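Local structure of DinB-like domain-containing protein (Enterococcus faecalis, 3CEX) at residues A[11-16]-A[154-159]; A[22-27]-A[42-47]; A[55-60]-A[65-70]. The protein is of unknown function but has a DinB-like helical-bundle fold, whose relatives often hold a metal ion, and assembles here as a dimer. All coordinates share one frame; numbering follows the deposited sequence.

Contacts 1 and 2 both lie in the buried core and both use helix 8-25: contact 1 pairs it with helix 144-170, and contact 2 pairs its last turn with the start of helix 44-62. Contact 3 is only partly buried and joins the other half of helix 44-62 to the short helix 68-71. The chemistry follows this placing. Contacts 1 and 2 have no hydrogen bond between their segments and meet through methyl groups, whereas contact 3 is held by a carboxylate, a backbone bond and a water. Contact 1 touches each of the others, through His-158 on Leu-47 and Leu-14 on Leu-55; contacts 2 and 3 stay about 9 Å apart at their nearest atoms.

Contact 1 (A[11-16]-A[154-159]); sequences SETLDR and DAVMHS
Leu-14 and Val-156 mark the close approach of two helices running in the same sense, their CA atoms 6.6 Å apart. The contact itself is made by two neighbouring pairs of side chains. Leu-14 reaches Ala-155: with its CG anti to the backbone N (chi1 -177°), the branch swings from a lateral start until CD1 lies 3.7 Å from Ala-155 CB, which points toward the opposing helix. In the second pair Thr-13 and Val-156 cross at about a right angle. A single branch of Val-156 does the touching, its CG2 lying 3.8 Å from Thr-13 CG2 and 3.7 Å from Thr-13 O, so it rests against a methyl and a main-chain carbonyl together. The hydroxyl of Thr-13 is engaged elsewhere, on Leu-9 O of its own helix, and it is the methyl that serves the interface.

No hydrogen bond joins the two segments; their polar groups find partners within their own helix or beyond the contact. Ser-159 OG donates to Val-156 O at 2.6 Å, with a C=O...donor angle of 126°, and is also bonded by NH1 of Arg-20, a residue of the partner helix. His-158 carries the selenium of Met-157 over the centre of one ring face, 3.7 Å above its plane, while ND1 makes a weak bond to Asp-154 O. His-50 approaches this ring edge-to-face and bonds weakly to Asp-154, an arrangement consistent with the histidine-lined metal site of DinB relatives, although no metal is seen here and a glycerol bonds to His-158 NE2.

Helices 8-25 and 144-170 are thus neighbours in the helical bundle. Leu-14 also packs on Leu-55 of helix 44-62 and Val-115 of helix 104-124, bringing all four long helices together, while Arg-16 reaches Ser-150 of the second subunit.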
loop_
_atom_site.group_PDB
_atom_site.type_symbol
_atom_site.label_atom_id
_atom_site.label_comp_id
_atom_site.label_asym_id
_atom_site.label_seq_id
_atom_site.Cartn_x
_atom_site.Cartn_y
_atom_site.Cartn_z
ATOM N N SER A 11 5.198 0.155 -11.919
ATOM C CA SER A 11 4.025 -0.024 -12.751
ATOM C C SER A 11 3.235 -1.312 -12.414
ATOM O O SER A 11 1.989 -1.319 -12.345
ATOM C CB SER A 11 4.469 -0.019 -14.219
ATOM O OG SER A 11 3.377 0.203 -15.038
ATOM N N GLU A 12 3.953 -2.406 -12.211
ATOM C CA GLU A 12 3.324 -3.653 -11.816
ATOM C C GLU A 12 2.759 -3.551 -10.390
ATOM O O GLU A 12 1.727 -4.151 -10.075
ATOM C CB GLU A 12 4.322 -4.803 -11.989
ATOM C CG GLU A 12 4.689 -4.962 -13.470
ATOM C CD GLU A 12 5.746 -5.991 -13.760
ATOM O OE1 GLU A 12 6.261 -6.632 -12.815
ATOM O OE2 GLU A 12 6.082 -6.147 -14.975
ATOM N N THR A 13 3.398 -2.767 -9.535
ATOM C CA THR A 13 2.890 -2.539 -8.171
ATOM C C THR A 13 1.564 -1.744 -8.161
ATOM O O THR A 13 0.617 -2.048 -7.345
ATOM C CB THR A 13 3.967 -1.818 -7.292
ATOM O OG1 THR A 13 5.174 -2.596 -7.304
ATOM C CG2 THR A 13 3.509 -1.643 -5.836
ATOM N N LEU A 14 1.500 -0.699 -8.995
ATOM C CA LEU A 14 0.246 0.024 -9.209
ATOM C C LEU A 14 -0.897 -0.885 -9.708
ATOM O O LEU A 14 -2.062 -0.757 -9.245
ATOM C CB LEU A 14 0.490 1.224 -10.152
ATOM C CG LEU A 14 -0.706 2.142 -10.436
ATOM C CD1 LEU A 14 -1.215 2.798 -9.145
ATOM C CD2 LEU A 14 -0.340 3.244 -11.466
ATOM N N ASP A 15 -0.582 -1.833 -10.594
ATOM C CA ASP A 15 -1.583 -2.796 -11.061
ATOM C C ASP A 15 -2.192 -3.602 -9.903
ATOM O O ASP A 15 -3.386 -3.861 -9.900
ATOM C CB ASP A 15 -0.982 -3.786 -12.074
ATOM C CG ASP A 15 -0.724 -3.158 -13.447
ATOM O OD1 ASP A 15 -1.413 -2.156 -13.783
ATOM O OD2 ASP A 15 0.120 -3.717 -14.206
ATOM N N ARG A 16 -1.394 -3.960 -8.902
ATOM C CA ARG A 16 -1.945 -4.662 -7.737
ATOM C C ARG A 16 -2.916 -3.781 -6.959
ATOM O O ARG A 16 -3.942 -4.285 -6.509
ATOM C CB ARG A 16 -0.869 -5.197 -6.773
ATOM C CG ARG A 16 0.266 -5.991 -7.393
ATOM C CD ARG A 16 -0.244 -7.269 -8.027
ATOM N NE ARG A 16 0.914 -8.076 -8.333
ATOM C CZ ARG A 16 1.476 -8.948 -7.499
ATOM N NH1 ARG A 16 0.943 -9.203 -6.311
ATOM N NH2 ARG A 16 2.563 -9.580 -7.883
ATOM N N ASP A 154 0.718 6.025 -2.228
ATOM C CA ASP A 154 -0.617 6.502 -1.935
ATOM C C ASP A 154 -1.673 5.557 -2.472
ATOM O O ASP A 154 -2.590 5.205 -1.735
ATOM C CB ASP A 154 -0.834 7.895 -2.567
ATOM C CG ASP A 154 -2.286 8.392 -2.437
ATOM O OD1 ASP A 154 -2.509 9.183 -1.507
ATOM O OD2 ASP A 154 -3.192 7.989 -3.256
ATOM N N ALA A 155 -1.551 5.177 -3.749
ATOM C CA ALA A 155 -2.522 4.283 -4.359
ATOM C C ALA A 155 -2.533 2.941 -3.641
ATOM O O ALA A 155 -3.628 2.443 -3.290
ATOM C CB ALA A 155 -2.290 4.097 -5.875
ATOM N N VAL A 156 -1.353 2.352 -3.413
ATOM C CA VAL A 156 -1.312 1.012 -2.821
ATOM C C VAL A 156 -1.848 1.060 -1.398
ATOM O O VAL A 156 -2.664 0.236 -0.989
ATOM C CB VAL A 156 0.078 0.369 -2.912
ATOM C CG1 VAL A 156 0.127 -1.006 -2.223
ATOM C CG2 VAL A 156 0.499 0.218 -4.386
HETATM N N MSE A 157 -1.383 2.025 -0.624
HETATM C CA MSE A 157 -1.809 2.114 0.757
HETATM C C MSE A 157 -3.344 2.346 0.893
HETATM O O MSE A 157 -3.996 1.776 1.771
HETATM C CB MSE A 157 -0.990 3.234 1.409
HETATM C CG MSE A 157 -1.481 3.637 2.664
HETATM SE SE MSE A 157 -2.760 5.153 2.662
HETATM C CE MSE A 157 -1.870 5.789 4.238
ATOM N N HIS A 158 -3.908 3.199 0.047
ATOM C CA HIS A 158 -5.371 3.370 0.015
ATOM C C HIS A 158 -6.156 2.126 -0.372
ATOM O O HIS A 158 -7.256 1.928 0.130
ATOM C CB HIS A 158 -5.799 4.597 -0.837
ATOM C CG HIS A 158 -5.534 5.891 -0.139
ATOM N ND1 HIS A 158 -4.570 6.775 -0.566
ATOM C CD2 HIS A 158 -5.996 6.377 1.041
ATOM C CE1 HIS A 158 -4.515 7.801 0.278
ATOM N NE2 HIS A 158 -5.361 7.580 1.268
ATOM N N SER A 159 -5.577 1.284 -1.214
ATOM C CA SER A 159 -6.228 0.014 -1.609
ATOM C C SER A 159 -6.341 -0.921 -0.392
ATOM O O SER A 159 -7.368 -1.570 -0.191
ATOM C CB SER A 159 -5.508 -0.620 -2.819
ATOM O OG SER A 159 -4.271 -1.226 -2.474
#

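Contact 2 (A[22-27]-A[42-47]); sequences EETLAQ and KSVTWL
This is a small, buried, apolar contact between the end of helix 8-25 and the first turn of helix 44-62, centred on one valine. Val-44 points toward the other segment and spreads both its methyls there. Thr-24 CG2 sits evenly against this fork, 4.1 Å from Val-44 CG1 and 4.1 Å from Val-44 CG2, the two side chains crossing obliquely. Leu-25 adds a looser touch: its CB starts out lateral to the contact, but CG anti to the backbone N (chi1 -166°) carries CD1 to within 4.3 Å of Val-44 CG1.

The start of the second helix is fixed by its own N-cap. Ser-43 OG accepts from Trp-46 N at 2.9 Å with an N-H...O angle of 163°, which holds the first turn that presents Val-44. From just before the N-cap, Lys-42 lays CE over one face of the Trp-46 indole, 3.4 Å above the plane and offset toward the rim. Thr-24 turns its hydroxyl to Arg-166 of helix 144-170, and Met-28 packs against Val-44.

The threonine therefore divides its work, methyl to the valine and OG1 to an arginine. The lack of any hydrogen bond across the segments, with approaches of 4.1 Å or more, is consistent with cohesion mainly from burial of carbon surface.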
loop_
_atom_site.group_PDB
_atom_site.type_symbol
_atom_site.label_atom_id
_atom_site.label_comp_id
_atom_site.label_asym_id
_atom_site.label_seq_id
_atom_site.Cartn_x
_atom_site.Cartn_y
_atom_site.Cartn_z
ATOM N N GLU A 22 -10.774 -2.929 -7.465
ATOM C CA GLU A 22 -11.827 -3.591 -8.226
ATOM C C GLU A 22 -12.417 -4.841 -7.518
ATOM O O GLU A 22 -13.622 -5.028 -7.542
ATOM C CB GLU A 22 -11.347 -3.943 -9.641
ATOM C CG GLU A 22 -11.130 -2.757 -10.582
ATOM C CD GLU A 22 -12.328 -1.764 -10.717
ATOM O OE1 GLU A 22 -13.501 -2.180 -10.763
ATOM O OE2 GLU A 22 -12.061 -0.546 -10.775
ATOM N N GLU A 23 -11.594 -5.681 -6.895
ATOM C CA GLU A 23 -12.084 -6.864 -6.183
ATOM C C GLU A 23 -12.938 -6.470 -4.983
ATOM O O GLU A 23 -13.900 -7.149 -4.657
ATOM C CB GLU A 23 -10.939 -7.744 -5.658
ATOM C CG GLU A 23 -10.074 -8.347 -6.718
ATOM C CD GLU A 23 -8.769 -9.000 -6.198
ATOM O OE1 GLU A 23 -8.291 -8.678 -5.066
ATOM O OE2 GLU A 23 -8.222 -9.838 -6.949
ATOM N N THR A 24 -12.556 -5.400 -4.300
ATOM C CA THR A 24 -13.332 -4.895 -3.177
ATOM C C THR A 24 -14.693 -4.323 -3.624
ATOM O O THR A 24 -15.732 -4.709 -3.094
ATOM C CB THR A 24 -12.477 -3.877 -2.344
ATOM O OG1 THR A 24 -11.682 -4.611 -1.420
ATOM C CG2 THR A 24 -13.320 -2.900 -1.578
ATOM N N LEU A 25 -14.671 -3.434 -4.614
ATOM C CA LEU A 25 -15.881 -2.835 -5.161
ATOM C C LEU A 25 -16.889 -3.865 -5.678
ATOM O O LEU A 25 -18.066 -3.688 -5.490
ATOM C CB LEU A 25 -15.537 -1.861 -6.290
ATOM C CG LEU A 25 -16.646 -0.919 -6.726
ATOM C CD1 LEU A 25 -17.080 0.028 -5.582
ATOM C CD2 LEU A 25 -16.135 -0.127 -7.954
ATOM N N ALA A 26 -16.401 -4.922 -6.315
ATOM C CA ALA A 26 -17.236 -6.007 -6.812
ATOM C C ALA A 26 -18.065 -6.668 -5.703
ATOM O O ALA A 26 -19.071 -7.290 -6.007
ATOM C CB ALA A 26 -16.391 -7.099 -7.576
ATOM N N GLN A 27 -17.660 -6.561 -4.434
ATOM C CA GLN A 27 -18.435 -7.189 -3.351
ATOM C C GLN A 27 -19.511 -6.284 -2.796
ATOM O O GLN A 27 -20.256 -6.713 -1.921
ATOM C CB GLN A 27 -17.523 -7.660 -2.218
ATOM C CG GLN A 27 -16.498 -8.695 -2.686
ATOM C CD GLN A 27 -15.513 -9.048 -1.603
ATOM O OE1 GLN A 27 -15.896 -9.587 -0.539
ATOM N NE2 GLN A 27 -14.231 -8.744 -1.849
ATOM N N LYS A 42 -12.815 6.588 5.778
ATOM C CA LYS A 42 -13.379 6.925 4.472
ATOM C C LYS A 42 -14.157 5.759 3.831
ATOM O O LYS A 42 -13.855 4.573 4.042
ATOM C CB LYS A 42 -12.270 7.422 3.517
ATOM C CG LYS A 42 -11.409 8.633 4.009
ATOM C CD LYS A 42 -12.241 9.940 4.072
ATOM C CE LYS A 42 -11.320 11.169 4.068
ATOM N NZ LYS A 42 -10.668 11.449 5.397
ATOM N N SER A 43 -15.189 6.104 3.073
ATOM C CA SER A 43 -15.918 5.146 2.243
ATOM C C SER A 43 -15.034 4.601 1.156
ATOM O O SER A 43 -14.032 5.230 0.791
ATOM C CB SER A 43 -17.142 5.812 1.602
ATOM O OG SER A 43 -16.807 6.786 0.632
ATOM N N VAL A 44 -15.397 3.437 0.637
ATOM C CA VAL A 44 -14.704 2.884 -0.541
ATOM C C VAL A 44 -14.855 3.832 -1.727
ATOM O O VAL A 44 -13.900 4.055 -2.452
ATOM C CB VAL A 44 -15.159 1.442 -0.877
ATOM C CG1 VAL A 44 -14.577 0.944 -2.209
ATOM C CG2 VAL A 44 -14.750 0.507 0.250
ATOM N N THR A 45 -16.017 4.445 -1.887
ATOM C CA THR A 45 -16.199 5.442 -2.954
ATOM C C THR A 45 -15.191 6.590 -2.803
ATOM O O THR A 45 -14.500 6.946 -3.781
ATOM C CB THR A 45 -17.603 6.028 -2.977
ATOM O OG1 THR A 45 -18.537 5.024 -3.365
ATOM C CG2 THR A 45 -17.695 7.209 -3.981
ATOM N N TRP A 46 -15.060 7.142 -1.592
ATOM C CA TRP A 46 -14.059 8.227 -1.375
ATOM C C TRP A 46 -12.626 7.765 -1.686
ATOM O O TRP A 46 -11.864 8.470 -2.339
ATOM C CB TRP A 46 -14.131 8.762 0.047
ATOM C CG TRP A 46 -13.310 10.034 0.279
ATOM C CD1 TRP A 46 -13.796 11.308 0.310
ATOM C CD2 TRP A 46 -11.889 10.145 0.496
ATOM N NE1 TRP A 46 -12.793 12.196 0.536
ATOM C CE2 TRP A 46 -11.603 11.524 0.646
ATOM C CE3 TRP A 46 -10.834 9.223 0.589
ATOM C CZ2 TRP A 46 -10.297 12.011 0.892
ATOM C CZ3 TRP A 46 -9.526 9.707 0.813
ATOM C CH2 TRP A 46 -9.273 11.089 0.947
ATOM N N LEU A 47 -12.271 6.567 -1.203
ATOM C CA LEU A 47 -10.915 6.019 -1.395
ATOM C C LEU A 47 -10.562 5.811 -2.860
ATOM O O LEU A 47 -9.457 6.137 -3.293
ATOM C CB LEU A 47 -10.760 4.697 -0.621
ATOM C CG LEU A 47 -10.725 4.910 0.891
ATOM C CD1 LEU A 47 -10.984 3.621 1.664
ATOM C CD2 LEU A 47 -9.337 5.541 1.302
#

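Contact 3 (A[55-60]-A[65-70]); sequences LDLQIS and SDPLWL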
loop_
_atom_site.group_PDB
_atom_site.type_symbol
_atom_site.label_atom_id
_atom_site.label_comp_id
_atom_site.label_asym_id
_atom_site.label_seq_id
_atom_site.Cartn_x
_atom_site.Cartn_y
_atom_site.Cartn_z
ATOM N N LEU A 55 -3.567 10.334 -8.497
ATOM C CA LEU A 55 -2.779 9.924 -9.682
ATOM C C LEU A 55 -2.948 10.918 -10.836
ATOM O O LEU A 55 -1.973 11.377 -11.456
ATOM C CB LEU A 55 -3.187 8.519 -10.142
ATOM C CG LEU A 55 -2.879 7.337 -9.180
ATOM C CD1 LEU A 55 -3.503 6.020 -9.667
ATOM C CD2 LEU A 55 -1.360 7.189 -8.981
ATOM N N ASP A 56 -4.202 11.192 -11.176
ATOM C CA ASP A 56 -4.539 12.175 -12.193
ATOM C C ASP A 56 -3.822 13.522 -11.936
ATOM O O ASP A 56 -2.973 13.947 -12.719
ATOM C CB ASP A 56 -6.075 12.357 -12.222
ATOM C CG ASP A 56 -6.561 13.267 -13.345
ATOM O OD1 ASP A 56 -5.801 13.548 -14.302
ATOM O OD2 ASP A 56 -7.752 13.670 -13.273
ATOM N N LEU A 57 -4.144 14.170 -10.829
ATOM C CA LEU A 57 -3.553 15.484 -10.523
ATOM C C LEU A 57 -2.020 15.491 -10.496
ATOM O O LEU A 57 -1.385 16.391 -11.040
ATOM C CB LEU A 57 -4.076 16.018 -9.197
ATOM C CG LEU A 57 -5.496 16.588 -9.257
ATOM C CD1 LEU A 57 -5.909 17.013 -7.844
ATOM C CD2 LEU A 57 -5.606 17.743 -10.243
ATOM N N GLN A 58 -1.420 14.500 -9.863
ATOM C CA GLN A 58 0.041 14.514 -9.732
ATOM C C GLN A 58 0.774 14.230 -11.042
ATOM O O GLN A 58 1.782 14.890 -11.348
ATOM C CB GLN A 58 0.512 13.518 -8.691
ATOM C CG GLN A 58 0.069 13.827 -7.256
ATOM C CD GLN A 58 0.697 15.057 -6.644
ATOM O OE1 GLN A 58 1.320 15.893 -7.324
ATOM N NE2 GLN A 58 0.508 15.193 -5.343
ATOM N N ILE A 59 0.294 13.229 -11.780
ATOM C CA ILE A 59 0.893 12.877 -13.053
ATOM C C ILE A 59 0.595 13.959 -14.062
ATOM O O ILE A 59 1.463 14.307 -14.838
ATOM C CB ILE A 59 0.411 11.495 -13.613
ATOM C CG1 ILE A 59 0.833 10.355 -12.692
ATOM C CG2 ILE A 59 0.955 11.279 -15.049
ATOM C CD1 ILE A 59 2.324 10.092 -12.664
ATOM N N SER A 60 -0.604 14.522 -14.046
ATOM C CA SER A 60 -0.911 15.607 -15.001
ATOM C C SER A 60 -0.035 16.844 -14.744
ATOM O O SER A 60 0.403 17.477 -15.689
ATOM C CB SER A 60 -2.394 15.973 -14.985
ATOM O OG SER A 60 -3.163 14.883 -15.469
ATOM N N SER A 65 0.068 18.930 -18.143
ATOM C CA SER A 65 -1.218 18.826 -18.842
ATOM C C SER A 65 -2.343 19.081 -17.842
ATOM O O SER A 65 -2.146 18.967 -16.623
ATOM C CB SER A 65 -1.373 17.456 -19.552
ATOM O OG SER A 65 -1.146 16.310 -18.694
ATOM N N ASP A 66 -3.508 19.465 -18.358
ATOM C CA ASP A 66 -4.704 19.639 -17.527
ATOM C C ASP A 66 -5.101 18.248 -17.018
ATOM O O ASP A 66 -5.005 17.284 -17.765
ATOM C CB ASP A 66 -5.879 20.230 -18.342
ATOM C CG ASP A 66 -5.984 21.771 -18.251
ATOM O OD1 ASP A 66 -5.164 22.434 -17.553
ATOM O OD2 ASP A 66 -6.909 22.331 -18.890
ATOM N N PRO A 67 -5.562 18.138 -15.772
ATOM C CA PRO A 67 -5.981 16.821 -15.301
ATOM C C PRO A 67 -7.210 16.281 -16.034
ATOM O O PRO A 67 -8.024 17.057 -16.516
ATOM C CB PRO A 67 -6.297 17.066 -13.821
ATOM C CG PRO A 67 -6.606 18.482 -13.728
ATOM C CD PRO A 67 -5.730 19.167 -14.730
ATOM N N LEU A 68 -7.323 14.961 -16.128
ATOM C CA LEU A 68 -8.447 14.313 -16.811
ATOM C C LEU A 68 -9.779 14.646 -16.158
ATOM O O LEU A 68 -10.809 14.701 -16.845
ATOM C CB LEU A 68 -8.279 12.789 -16.827
ATOM C CG LEU A 68 -6.970 12.230 -17.363
ATOM C CD1 LEU A 68 -6.954 10.737 -17.101
ATOM C CD2 LEU A 68 -6.747 12.547 -18.837
ATOM N N TRP A 69 -9.751 14.863 -14.837
ATOM C CA TRP A 69 -10.923 15.282 -14.061
ATOM C C TRP A 69 -11.706 16.364 -14.809
ATOM O O TRP A 69 -12.944 16.312 -14.880
ATOM C CB TRP A 69 -10.472 15.821 -12.697
ATOM C CG TRP A 69 -11.568 16.230 -11.753
ATOM C CD1 TRP A 69 -11.824 17.488 -11.297
ATOM C CD2 TRP A 69 -12.546 15.380 -11.137
ATOM N NE1 TRP A 69 -12.879 17.474 -10.422
ATOM C CE2 TRP A 69 -13.365 16.206 -10.322
ATOM C CE3 TRP A 69 -12.828 14.018 -11.210
ATOM C CZ2 TRP A 69 -14.423 15.702 -9.563
ATOM C CZ3 TRP A 69 -13.869 13.509 -10.446
ATOM C CH2 TRP A 69 -14.666 14.347 -9.647
ATOM N N LEU A 70 -10.950 17.331 -15.334
ATOM C CA LEU A 70 -11.440 18.413 -16.172
ATOM C C LEU A 70 -11.404 18.083 -17.673
ATOM O O LEU A 70 -12.416 18.169 -18.361
ATOM C CB LEU A 70 -10.596 19.668 -15.931
ATOM C CG LEU A 70 -10.665 20.289 -14.533
ATOM C CD1 LEU A 70 -9.798 21.566 -14.521
ATOM C CD2 LEU A 70 -12.110 20.604 -14.104
HETATM O O HOH W 1 -3.120 14.816 -18.077
#
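The carboxylate of Asp-56 is gripped by two successive backbone N-H groups: Leu-68 N donates to Asp-56 OD1 at 2.8 Å and Trp-69 N to Asp-56 OD2 at 2.8 Å. The setting is a tight helix-to-helix connection of the DinB-like bundle, in which an aspartate near the end of helix 44-62 receives, from outside helix 68-71, the first two amides of that helix, just after Pro-67 at the N-cap position. Both oxygens use their syn lone pairs in a bidentate pair of bonds, with N-H...O angles of 153° and 150°, each somewhat bent. Asp-56 CG stands anti to its own amide nitrogen (chi1 -174°), which carries the carboxylate across to the short helix. OD2 has a further partner in the hydroxyl of Tyr-110. Amide donors at a helix start, together with this hydroxyl, would probably stabilise the negative charge.

One turn further along helix 44-62, Ser-60 closes the connection. Its carbonyl O accepts from Ser-65 N at 2.9 Å, a backbone bond that ties the two sides of the loop. Its OG lies close to Asp-56 O, one turn back on the same helix.

Carbon packing covers the flank. Leu-57 leaves the helix pointing away, yet CD2 returns to lie 3.7 Å from both CB and CG of Pro-67. Beyond it, the Trp-69 side chain leads away to Asp-84, with Arg-53 making a cation-pi contact to its ring.

A water completes the turn, 2.6 Å from Ser-60 OG and 2.6 Å from Ser-65 OG, and it donates to Asp-66 O at 3.1 Å.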